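Local structure of DUF4785 domain-containing protein (Legionella pneumophila subsp. pneumophila, 4KH9) at residues A[3-8]-A[359-364]; A[48-53]-A[152-157]; A[70-75]-A[156-161]. The protein is of unknown function but binds calcium and is built of three domains, the central and C-terminal ones related to the E-set superfamily of beta-sandwiches. All blocks are in the same frame, centred on the assembly; numbering follows the deposited sequence. Where two conformers were deposited one is given.

Interaction 1 of 3, residues A[3-8]-A[359-364]; sequences TLPRQP and TVYQYN
The phenol of Tyr361 donates a short hydrogen bond to a backbone carbonyl: its OH lies 2.6 Å from Pro5 O. It sits in that carbonyl's plane, on a lone pair. CG of Tyr361 is anti to the backbone N (chi1 -172°), and its CB points toward segment 3-8. Leu4 CB and Pro5 CD each lie 3.4 Å from Tyr361 OH. Gln7 passes the ring in the opposite direction, with its CB at the ring edge and its amide plane 65° from the ring plane. Gln7 NE2 donates to Val360 O at 3.0 Å, tilted 33° from the carbonyl plane, and Gln174 NE2 also grips this oxygen. Gln7 OE1 accepts from a water that accepts from Gln362 N, so both ends of the amide are tied to the strand. Tyr363 takes the closer apolar contacts. Leu4 CD2 makes an off-centre CH-pi contact with the Tyr363 ring, 4.1 Å from its centroid. Pro5 CD reaches Tyr363 CD1 at 3.5 Å, the two side chains crossing at about a right angle. Val360 and Tyr361 form a classic beta bulge opposite Leu351. The bulge lies in strand 358-368, at the edge of a five-stranded antiparallel sheet. Segment 3-8 leaves the end of strand 2-3, at the edge of a four-stranded sheet, so the contact joins the two sheets. Leu4 and Tyr361 pack on Leu270 of strand 268-278, and Leu4 on Leu349.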
# COMPACT_ATOMS: atom_id res chain seq x y z
N THR A 3 -4.20 18.37 28.67
CA THR A 3 -2.92 18.01 28.07
C THR A 3 -3.14 16.76 27.20
O THR A 3 -3.67 15.75 27.67
CB THR A 3 -1.83 17.81 29.16
OG1 THR A 3 -1.60 19.06 29.80
CG2 THR A 3 -0.50 17.25 28.60
N LEU A 4 -2.70 16.84 25.94
CA LEU A 4 -2.83 15.77 24.97
C LEU A 4 -1.62 14.83 25.04
O LEU A 4 -0.56 15.27 25.52
CB LEU A 4 -2.99 16.39 23.57
CG LEU A 4 -4.32 17.11 23.32
CD1 LEU A 4 -4.19 18.10 22.19
CD2 LEU A 4 -5.44 16.13 23.06
N PRO A 5 -1.72 13.56 24.56
CA PRO A 5 -0.54 12.67 24.59
C PRO A 5 0.67 13.31 23.88
O PRO A 5 0.50 13.85 22.79
CB PRO A 5 -1.01 11.41 23.85
CG PRO A 5 -2.50 11.44 23.93
CD PRO A 5 -2.90 12.88 23.99
N ARG A 6 1.86 13.29 24.52
CA ARG A 6 3.06 13.88 23.94
C ARG A 6 3.56 13.10 22.73
O ARG A 6 3.50 11.87 22.73
CB ARG A 6 4.22 14.01 24.96
CG ARG A 6 3.95 14.91 26.16
CD ARG A 6 5.23 15.46 26.79
NE ARG A 6 6.15 14.42 27.26
CZ ARG A 6 6.18 13.94 28.51
NH1 ARG A 6 5.34 14.40 29.43
NH2 ARG A 6 7.05 13.00 28.84
N GLN A 7 4.04 13.81 21.72
CA GLN A 7 4.62 13.26 20.49
C GLN A 7 5.83 14.11 20.11
O GLN A 7 5.65 15.25 19.70
CB GLN A 7 3.57 13.18 19.35
CG GLN A 7 4.11 12.68 17.99
CD GLN A 7 3.10 12.81 16.85
OE1 GLN A 7 2.28 11.91 16.62
NE2 GLN A 7 3.13 13.93 16.12
N PRO A 8 7.07 13.61 20.28
CA PRO A 8 8.24 14.38 19.84
C PRO A 8 8.17 14.71 18.35
O PRO A 8 7.80 13.85 17.56
CB PRO A 8 9.42 13.44 20.14
CG PRO A 8 8.89 12.50 21.16
CD PRO A 8 7.47 12.28 20.78
N THR A 359 -1.94 13.10 7.90
CA THR A 359 -2.29 13.44 9.28
C THR A 359 -0.99 13.18 10.05
O THR A 359 -0.43 12.09 9.92
CB THR A 359 -3.50 12.61 9.76
OG1 THR A 359 -4.63 13.01 9.00
CG2 THR A 359 -3.83 12.81 11.22
N VAL A 360 -0.45 14.20 10.74
CA VAL A 360 0.84 14.02 11.44
C VAL A 360 0.64 13.83 12.95
O VAL A 360 1.52 13.29 13.63
CB VAL A 360 1.84 15.14 11.12
CG1 VAL A 360 2.25 15.06 9.65
CG2 VAL A 360 1.30 16.54 11.46
N TYR A 361 -0.55 14.21 13.45
CA TYR A 361 -0.95 14.08 14.84
C TYR A 361 -2.44 13.86 14.91
O TYR A 361 -3.19 14.56 14.24
CB TYR A 361 -0.56 15.30 15.70
CG TYR A 361 -0.80 15.10 17.19
CD1 TYR A 361 -2.08 15.23 17.74
CD2 TYR A 361 0.23 14.71 18.04
CE1 TYR A 361 -2.33 14.96 19.08
CE2 TYR A 361 -0.01 14.47 19.40
CZ TYR A 361 -1.29 14.60 19.91
OH TYR A 361 -1.55 14.37 21.25
N GLN A 362 -2.86 12.88 15.72
CA GLN A 362 -4.28 12.67 15.93
C GLN A 362 -4.55 12.14 17.32
O GLN A 362 -3.80 11.33 17.86
CB GLN A 362 -4.91 11.75 14.87
CG GLN A 362 -4.23 10.40 14.65
CD GLN A 362 -4.62 9.81 13.31
OE1 GLN A 362 -5.81 9.75 12.95
NE2 GLN A 362 -3.63 9.37 12.56
N TYR A 363 -5.63 12.65 17.89
CA TYR A 363 -6.19 12.24 19.16
C TYR A 363 -7.65 11.90 18.87
O TYR A 363 -8.45 12.80 18.62
CB TYR A 363 -6.01 13.31 20.24
CG TYR A 363 -6.47 12.82 21.59
CD1 TYR A 363 -5.79 11.80 22.25
CD2 TYR A 363 -7.60 13.35 22.19
CE1 TYR A 363 -6.23 11.33 23.49
CE2 TYR A 363 -8.04 12.90 23.43
CZ TYR A 363 -7.34 11.90 24.09
OH TYR A 363 -7.78 11.43 25.30
N ASN A 364 -7.98 10.59 18.82
CA ASN A 364 -9.32 10.10 18.46
C ASN A 364 -10.12 9.60 19.68
O ASN A 364 -10.97 8.71 19.54
CB ASN A 364 -9.20 8.98 17.43
CG ASN A 364 -8.46 9.40 16.19
OD1 ASN A 364 -8.95 10.20 15.38
ND2 ASN A 364 -7.24 8.89 16.04
O HOH W 1 -0.74 11.22 16.77

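Interaction 2 of 3, residues A[48-53]-A[152-157]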
# COMPACT_ATOMS: atom_id res chain seq x y z
N GLY A 48 -1.22 -15.63 -7.23
CA GLY A 48 -0.21 -15.68 -8.27
C GLY A 48 1.07 -15.07 -7.79
O GLY A 48 1.29 -14.92 -6.57
N TYR A 49 1.94 -14.76 -8.73
CA TYR A 49 3.22 -14.14 -8.40
C TYR A 49 3.66 -13.23 -9.54
O TYR A 49 3.14 -13.30 -10.66
CB TYR A 49 4.31 -15.19 -8.07
CG TYR A 49 4.75 -16.04 -9.26
CD1 TYR A 49 4.07 -17.22 -9.59
CD2 TYR A 49 5.87 -15.69 -10.02
CE1 TYR A 49 4.50 -18.03 -10.65
CE2 TYR A 49 6.28 -16.47 -11.10
CZ TYR A 49 5.60 -17.64 -11.41
OH TYR A 49 6.04 -18.45 -12.43
N LYS A 50 4.66 -12.38 -9.24
CA LYS A 50 5.26 -11.46 -10.20
C LYS A 50 6.73 -11.49 -10.03
O LYS A 50 7.18 -11.57 -8.88
CB LYS A 50 4.74 -10.00 -10.05
CG LYS A 50 3.29 -9.77 -10.42
CD LYS A 50 2.89 -8.31 -10.28
CE LYS A 50 1.46 -8.08 -10.70
NZ LYS A 50 0.98 -6.73 -10.31
N GLU A 51 7.49 -11.46 -11.13
CA GLU A 51 8.95 -11.38 -11.02
C GLU A 51 9.55 -10.64 -12.20
O GLU A 51 8.99 -10.63 -13.30
CB GLU A 51 9.61 -12.76 -10.90
CG GLU A 51 9.45 -13.69 -12.11
CD GLU A 51 10.17 -15.02 -11.94
OE1 GLU A 51 11.06 -15.11 -11.07
OE2 GLU A 51 9.86 -15.95 -12.71
N ARG A 52 10.73 -10.06 -11.95
CA ARG A 52 11.54 -9.40 -12.96
C ARG A 52 12.49 -10.41 -13.47
O ARG A 52 13.09 -11.13 -12.69
CB ARG A 52 12.27 -8.18 -12.36
CG ARG A 52 11.33 -7.11 -11.84
CD ARG A 52 12.04 -5.81 -11.57
NE ARG A 52 11.09 -4.70 -11.57
CZ ARG A 52 11.43 -3.42 -11.53
NH1 ARG A 52 12.71 -3.06 -11.48
NH2 ARG A 52 10.49 -2.47 -11.54
N ILE A 53 12.62 -10.51 -14.77
CA ILE A 53 13.52 -11.46 -15.41
C ILE A 53 14.35 -10.73 -16.47
O ILE A 53 13.90 -9.73 -17.04
CB ILE A 53 12.78 -12.69 -16.03
CG1 ILE A 53 11.93 -12.29 -17.23
CG2 ILE A 53 11.95 -13.48 -14.99
CD1 ILE A 53 11.86 -13.27 -18.20
N MSE A 152 8.88 -7.90 -16.88
CA MSE A 152 8.05 -8.24 -15.73
C MSE A 152 7.17 -9.38 -16.14
O MSE A 152 6.44 -9.27 -17.14
CB MSE A 152 7.22 -7.04 -15.23
CG MSE A 152 6.37 -7.36 -14.00
SE MSE A 152 7.40 -7.73 -12.39
CE MSE A 152 7.87 -5.88 -11.94
N ILE A 153 7.27 -10.50 -15.44
CA ILE A 153 6.43 -11.67 -15.67
C ILE A 153 5.40 -11.67 -14.57
O ILE A 153 5.77 -11.65 -13.40
CB ILE A 153 7.19 -13.02 -15.74
CG1 ILE A 153 8.42 -12.97 -16.67
CG2 ILE A 153 6.22 -14.19 -16.09
CD1 ILE A 153 8.19 -12.68 -18.10
N SER A 154 4.14 -11.73 -14.93
CA SER A 154 3.06 -11.81 -13.97
C SER A 154 2.25 -13.08 -14.24
O SER A 154 1.86 -13.34 -15.37
CB SER A 154 2.18 -10.57 -14.05
OG SER A 154 1.13 -10.66 -13.11
N VAL A 155 2.10 -13.91 -13.22
CA VAL A 155 1.36 -15.16 -13.33
C VAL A 155 0.19 -15.12 -12.37
O VAL A 155 0.41 -15.07 -11.17
CB VAL A 155 2.25 -16.42 -13.07
CG1 VAL A 155 1.43 -17.71 -13.18
CG2 VAL A 155 3.46 -16.46 -14.03
N LEU A 156 -1.03 -15.15 -12.90
CA LEU A 156 -2.24 -15.25 -12.12
C LEU A 156 -2.71 -16.70 -12.23
O LEU A 156 -3.14 -17.15 -13.29
CB LEU A 156 -3.32 -14.25 -12.55
CG LEU A 156 -4.70 -14.44 -11.88
CD1 LEU A 156 -4.65 -14.11 -10.39
CD2 LEU A 156 -5.78 -13.65 -12.61
N ASP A 157 -2.61 -17.43 -11.12
CA ASP A 157 -3.02 -18.84 -11.06
C ASP A 157 -4.50 -18.80 -10.66
O ASP A 157 -4.89 -19.16 -9.54
CB ASP A 157 -2.10 -19.59 -10.07
CG ASP A 157 -1.99 -21.10 -10.29
OD1 ASP A 157 -2.66 -21.62 -11.23
OD2 ASP A 157 -1.24 -21.75 -9.55
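Glu51 O accepts the shortest hydrogen bond of this pair of strands, 2.7 Å from Ile153 N and nearly straight at 173°. Selenomethionine Met152 has two conformers. In one, its SE lies 3.4 Å from Glu51 O, the chain is bent at chi2 and chi3, and CE meets Arg52 NE at the guanidinium edge. Both contacts are doubtful, the second also because Arg52 is poorly ordered. Glu51 N returns a bond to Ile153 O, and Tyr49 and Val155 exchange a second such pair. Strands 48-54 and 150-156 are thus antiparallel neighbours in a four-stranded sheet, with 48-54 at its edge. On one face, Val155 CB lies over the ring of Tyr49, 4.0 Å from its centroid, a CH-pi contact. Val155 CG2 reaches Tyr49 CZ at 3.6 Å. Tyr49 OH is hydrogen-bonded to Ser65 N. On the same face the Glu51 carboxylate makes a salt bridge with Arg254. Beyond them Ile53 CG1 packs on Ile153 CG1 at 3.6 Å. On the other face the extended Lys50 chain runs past Ser154, Lys50 CE 3.5 Å from Ser154 OG. Gly48 CA makes a CA-H...O contact with Val155 O at 3.0 Å.

Interaction 3 of 3, residues A[70-75]-A[156-161]; sequences GAVVRI and LDKFSI
Val72 and Leu156 form an antiparallel hydrogen-bonded pair, after which the chain from Asp157 leaves the sheet in a turn. Val72 N donates to Leu156 O at 2.8 Å, and Leu156 N donates to Val72 O at the same length. The side chains of this pair share one face, but they meet loosely, with Val72 CB 4.3 Å from Leu156 CB. Ala71 CB lies 3.5 Å from Leu156 O. Strand 72-77 lies between 150-156 and 123-126 in an antiparallel sheet. Asp157 is the centre of an inverse gamma turn and also begins a type I beta turn, closed by Ser160 N on Asp157 O at 3.0 Å. Its buried carboxylate has several partners: OD1 accepts from Ala68 N, while OD2 accepts from Leu67 N and pairs with Arg255 in a salt bridge. Within the turn, Lys158 CG lies 4.0 Å above one face of the Phe159 ring, offset toward the rim. CG of Phe159 is anti to the carbonyl carbon (chi1 -64°), and the ring meets Gly70 O at its edge, Phe159 CD2 lying 3.9 Å from Gly70 O. That oxygen also accepts a hydrogen bond from Gln126.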
# COMPACT_ATOMS: atom_id res chain seq x y z
N GLY A 70 -5.56 -23.15 -16.79
CA GLY A 70 -6.06 -21.83 -17.16
C GLY A 70 -5.46 -20.65 -16.44
O GLY A 70 -6.13 -19.63 -16.27
N ALA A 71 -4.15 -20.73 -16.10
CA ALA A 71 -3.47 -19.60 -15.50
C ALA A 71 -3.31 -18.48 -16.53
O ALA A 71 -3.25 -18.75 -17.74
CB ALA A 71 -2.11 -20.01 -14.95
N VAL A 72 -3.27 -17.23 -16.05
CA VAL A 72 -3.12 -16.08 -16.94
C VAL A 72 -1.68 -15.53 -16.79
O VAL A 72 -1.21 -15.35 -15.68
CB VAL A 72 -4.20 -15.02 -16.65
CG1 VAL A 72 -4.02 -13.80 -17.56
CG2 VAL A 72 -5.62 -15.62 -16.82
N VAL A 73 -0.98 -15.37 -17.91
CA VAL A 73 0.43 -14.94 -17.94
C VAL A 73 0.57 -13.62 -18.72
O VAL A 73 0.01 -13.47 -19.80
CB VAL A 73 1.33 -16.05 -18.54
CG1 VAL A 73 2.81 -15.64 -18.58
CG2 VAL A 73 1.17 -17.37 -17.75
N ARG A 74 1.33 -12.67 -18.12
CA ARG A 74 1.60 -11.37 -18.73
C ARG A 74 3.11 -11.10 -18.75
O ARG A 74 3.77 -11.21 -17.72
CB ARG A 74 0.84 -10.25 -18.00
CG ARG A 74 1.00 -8.86 -18.64
CD ARG A 74 0.11 -7.80 -18.05
NE ARG A 74 0.32 -7.58 -16.62
CZ ARG A 74 -0.52 -7.97 -15.66
NH1 ARG A 74 -1.62 -8.64 -15.97
NH2 ARG A 74 -0.25 -7.71 -14.39
N ILE A 75 3.64 -10.72 -19.91
CA ILE A 75 5.05 -10.40 -20.08
C ILE A 75 5.15 -8.98 -20.66
O ILE A 75 4.66 -8.76 -21.77
CB ILE A 75 5.73 -11.45 -20.99
CG1 ILE A 75 5.54 -12.88 -20.44
CG2 ILE A 75 7.22 -11.10 -21.28
CD1 ILE A 75 5.09 -13.87 -21.56
N LEU A 156 -1.03 -15.15 -12.90
CA LEU A 156 -2.24 -15.25 -12.12
C LEU A 156 -2.71 -16.70 -12.23
O LEU A 156 -3.14 -17.15 -13.29
CB LEU A 156 -3.32 -14.25 -12.55
CG LEU A 156 -4.70 -14.44 -11.88
CD1 LEU A 156 -4.65 -14.11 -10.39
CD2 LEU A 156 -5.78 -13.65 -12.61
N ASP A 157 -2.61 -17.43 -11.12
CA ASP A 157 -3.02 -18.84 -11.06
C ASP A 157 -4.50 -18.80 -10.66
O ASP A 157 -4.89 -19.16 -9.54
CB ASP A 157 -2.10 -19.59 -10.07
CG ASP A 157 -1.99 -21.10 -10.29
OD1 ASP A 157 -2.66 -21.62 -11.23
OD2 ASP A 157 -1.24 -21.75 -9.55
N LYS A 158 -5.29 -18.26 -11.58
CA LYS A 158 -6.69 -17.92 -11.48
C LYS A 158 -7.55 -19.03 -10.84
O LYS A 158 -8.45 -18.72 -10.05
CB LYS A 158 -7.24 -17.61 -12.91
CG LYS A 158 -8.60 -16.96 -12.93
CD LYS A 158 -9.06 -16.53 -14.33
CE LYS A 158 -10.37 -15.81 -14.23
NZ LYS A 158 -10.75 -15.14 -15.50
N PHE A 159 -7.28 -20.31 -11.16
CA PHE A 159 -8.18 -21.33 -10.66
C PHE A 159 -7.53 -22.18 -9.55
O PHE A 159 -8.10 -23.20 -9.15
CB PHE A 159 -8.69 -22.19 -11.83
CG PHE A 159 -9.52 -21.35 -12.77
CD1 PHE A 159 -10.81 -20.94 -12.42
CD2 PHE A 159 -9.03 -20.98 -14.02
CE1 PHE A 159 -11.58 -20.18 -13.30
CE2 PHE A 159 -9.80 -20.21 -14.89
CZ PHE A 159 -11.07 -19.81 -14.52
N SER A 160 -6.40 -21.71 -9.00
CA SER A 160 -5.74 -22.33 -7.85
C SER A 160 -6.44 -21.95 -6.55
O SER A 160 -6.93 -20.83 -6.42
CB SER A 160 -4.28 -21.90 -7.78
OG SER A 160 -3.68 -22.50 -6.64
N ILE A 161 -6.47 -22.88 -5.59
CA ILE A 161 -7.07 -22.60 -4.27
C ILE A 161 -5.91 -22.22 -3.29
O ILE A 161 -6.15 -21.99 -2.11
CB ILE A 161 -7.96 -23.76 -3.75
CG1 ILE A 161 -7.14 -25.06 -3.54
CG2 ILE A 161 -9.15 -24.00 -4.72
CD1 ILE A 161 -7.80 -26.19 -2.65

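Interactions 2 and 3 belong to one sheet and share Leu156 and Asp157. Strand 150-156 is central to both, pairing with 48-54 on one side and 72-77 on the other. Their centres lie 9 Å apart. Ser154 N is 2.9 Å from Arg74 O, a probable hydrogen bond, and Ile153 CD1 packs on Ile75 CG1 at 3.5 Å. Interaction 1 lies across the chain's centre, its own centre 42 Å from that of interaction 2. It joins residues near the two chain ends. The Glu51 side chain is about 9 Å from a bound calcium ion, too far to coordinate it, and about 10 Å from those of Asp196 and Asp198, residues of the second calcium site, whose ion is not bound to this chain in the model.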